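Local structure of acetyltransferase, GNAT family (Streptococcus pneumoniae, 2ATR) at residues I57-D62 with V67-L72. The protein is an acetyltransferase-like protein of the GNAT family that probably transfers an acetyl group from acetyl-CoA to a substrate not yet identified. Residues are numbered along the deposited sequence; the frame is centred on the assembly and turned at random.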
loop_
_atom_site.group_PDB
_atom_site.type_symbol
_atom_site.label_atom_id
_atom_site.label_comp_id
_atom_site.label_asym_id
_atom_site.label_seq_id
_atom_site.Cartn_x
_atom_site.Cartn_y
_atom_site.Cartn_z
ATOM N N ILE A 57 -2.347 -4.614 -0.255
ATOM C CA ILE A 57 -2.374 -3.119 -0.203
ATOM C C ILE A 57 -3.161 -2.747 1.031
ATOM O O ILE A 57 -4.123 -3.430 1.377
ATOM C CB ILE A 57 -2.890 -2.421 -1.502
ATOM C CG1 ILE A 57 -2.757 -0.838 -1.420
ATOM C CG2 ILE A 57 -4.355 -2.857 -1.783
ATOM C CD1 ILE A 57 -3.015 -0.153 -2.821
ATOM N N ARG A 58 -2.706 -1.719 1.744
ATOM C CA ARG A 58 -3.357 -1.256 2.937
ATOM C C ARG A 58 -3.406 0.287 2.923
ATOM O O ARG A 58 -2.383 0.996 2.842
ATOM C CB ARG A 58 -2.609 -1.736 4.188
ATOM C CG ARG A 58 -3.278 -1.458 5.473
ATOM C CD ARG A 58 -2.645 -2.252 6.616
ATOM N NE ARG A 58 -1.366 -1.698 7.087
ATOM C CZ ARG A 58 -1.213 -0.698 7.950
ATOM N NH1 ARG A 58 -2.245 0.028 8.406
ATOM N NH2 ARG A 58 0.006 -0.377 8.333
ATOM N N LEU A 59 -4.622 0.801 2.983
ATOM C CA LEU A 59 -4.840 2.258 2.999
ATOM C C LEU A 59 -5.250 2.697 4.366
ATOM O O LEU A 59 -5.941 1.965 5.058
ATOM C CB LEU A 59 -5.929 2.635 2.003
ATOM C CG LEU A 59 -5.879 2.193 0.549
ATOM C CD1 LEU A 59 -7.020 2.882 -0.163
ATOM C CD2 LEU A 59 -4.583 2.526 -0.099
ATOM N N VAL A 60 -4.840 3.912 4.746
ATOM C CA VAL A 60 -5.115 4.518 6.049
ATOM C C VAL A 60 -5.517 5.994 5.880
ATOM O O VAL A 60 -5.320 6.577 4.802
ATOM C CB VAL A 60 -3.887 4.446 7.031
ATOM C CG1 VAL A 60 -3.504 2.957 7.316
ATOM C CG2 VAL A 60 -2.703 5.261 6.514
ATOM N N GLY A 61 -6.044 6.592 6.945
ATOM C CA GLY A 61 -6.447 8.010 6.876
ATOM C C GLY A 61 -7.878 8.151 7.300
ATOM O O GLY A 61 -8.458 7.224 7.873
ATOM N N ASP A 62 -8.460 9.319 7.043
ATOM C CA ASP A 62 -9.860 9.567 7.477
ATOM C C ASP A 62 -10.878 9.087 6.428
ATOM O O ASP A 62 -12.057 8.919 6.757
ATOM C CB ASP A 62 -10.070 11.031 7.927
ATOM C CG ASP A 62 -9.897 12.016 6.779
ATOM O OD1 ASP A 62 -10.365 11.781 5.675
ATOM O OD2 ASP A 62 -9.253 13.014 6.952
ATOM N N VAL A 67 -6.452 10.123 2.425
ATOM C CA VAL A 67 -6.195 8.713 2.267
ATOM C C VAL A 67 -4.677 8.535 1.955
ATOM O O VAL A 67 -4.076 9.325 1.219
ATOM C CB VAL A 67 -7.064 8.102 1.154
ATOM C CG1 VAL A 67 -6.665 6.591 0.882
ATOM C CG2 VAL A 67 -8.602 8.210 1.511
ATOM N N PHE A 68 -4.050 7.562 2.589
ATOM C CA PHE A 68 -2.595 7.328 2.392
ATOM C C PHE A 68 -2.434 5.868 2.015
ATOM O O PHE A 68 -3.068 5.007 2.654
ATOM C CB PHE A 68 -1.788 7.668 3.654
ATOM C CG PHE A 68 -1.942 9.117 4.099
ATOM C CD1 PHE A 68 -1.060 10.096 3.634
ATOM C CD2 PHE A 68 -3.026 9.507 4.902
ATOM C CE1 PHE A 68 -1.185 11.433 4.032
ATOM C CE2 PHE A 68 -3.183 10.834 5.261
ATOM C CZ PHE A 68 -2.240 11.797 4.835
ATOM N N VAL A 69 -1.620 5.608 0.997
ATOM C CA VAL A 69 -1.303 4.232 0.576
ATOM C C VAL A 69 -0.191 3.820 1.533
ATOM O O VAL A 69 0.970 4.234 1.382
ATOM C CB VAL A 69 -0.808 4.085 -0.926
ATOM C CG1 VAL A 69 -0.392 2.588 -1.191
ATOM C CG2 VAL A 69 -1.904 4.461 -1.935
ATOM N N GLN A 70 -0.564 3.103 2.586
ATOM C CA GLN A 70 0.382 2.815 3.670
ATOM C C GLN A 70 1.299 1.613 3.356
ATOM O O GLN A 70 2.535 1.729 3.445
ATOM C CB GLN A 70 -0.387 2.646 4.966
ATOM C CG GLN A 70 0.447 2.219 6.192
ATOM C CD GLN A 70 1.626 3.166 6.470
ATOM O OE1 GLN A 70 1.578 4.344 6.144
ATOM N NE2 GLN A 70 2.695 2.630 7.024
ATOM N N ASP A 71 0.729 0.480 2.955
ATOM C CA ASP A 71 1.544 -0.701 2.548
ATOM C C ASP A 71 1.136 -1.085 1.156
ATOM O O ASP A 71 -0.077 -1.126 0.839
ATOM C CB ASP A 71 1.350 -1.948 3.465
ATOM C CG ASP A 71 1.680 -1.694 4.925
ATOM O OD1 ASP A 71 2.643 -0.949 5.241
ATOM O OD2 ASP A 71 0.981 -2.280 5.779
ATOM N N LEU A 72 2.114 -1.305 0.296
ATOM C CA LEU A 72 1.901 -1.974 -0.974
ATOM C C LEU A 72 3.003 -3.026 -1.158
ATOM O O LEU A 72 4.193 -2.681 -1.329
ATOM C CB LEU A 72 1.921 -1.002 -2.147
ATOM C CG LEU A 72 1.676 -1.576 -3.550
ATOM C CD1 LEU A 72 0.303 -2.288 -3.615
ATOM C CD2 LEU A 72 1.755 -0.495 -4.639
HETATM O O HOH W 1 2.944 -0.411 7.923
#
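Arg58 NE and Asp71 OD2 form a salt bridge of 2.7 Å. The nitrogen approaches from above the carboxylate plane, 45° out of it, with the flat groups turned 65° apart; Arg58 NH2 adds a weak bond to the same oxygen. A bend at chi3 (77°) turns the guanidinium over Gln70, whose CG rests against one face, 3.4 Å from Arg58 NH2. A water in the guanidinium plane links Arg58 NH2, Gln70 NE2 and Asp71 OD1, while Tyr19 OH also bonds Asp71 OD2 and Ser41 OG bonds Arg58 NH1. In the backbone here lies a classic beta bulge: Arg58 O accepts from Gln70 N (2.8 Å) and Asp71 N (3.2 Å), and the register slips by one. The extra residue is in 66-74, fourth strand of the five-stranded sheet and hairpin partner of 52-61, the third; as in other GNAT enzymes, the bulge probably helps shape the acetyl-CoA site. The shifted register runs from the non-hydrogen-bonded pair Leu59-Val69 to Val60-Phe68, joined by two backbone bonds. On the other face, Leu59 sets CD1 against Val67 CG1 and CD2 against Val69 CG2 (3.8 Å), while Ile57 meets Leu72 CD1 where helix 83-92 packs on both through Met88.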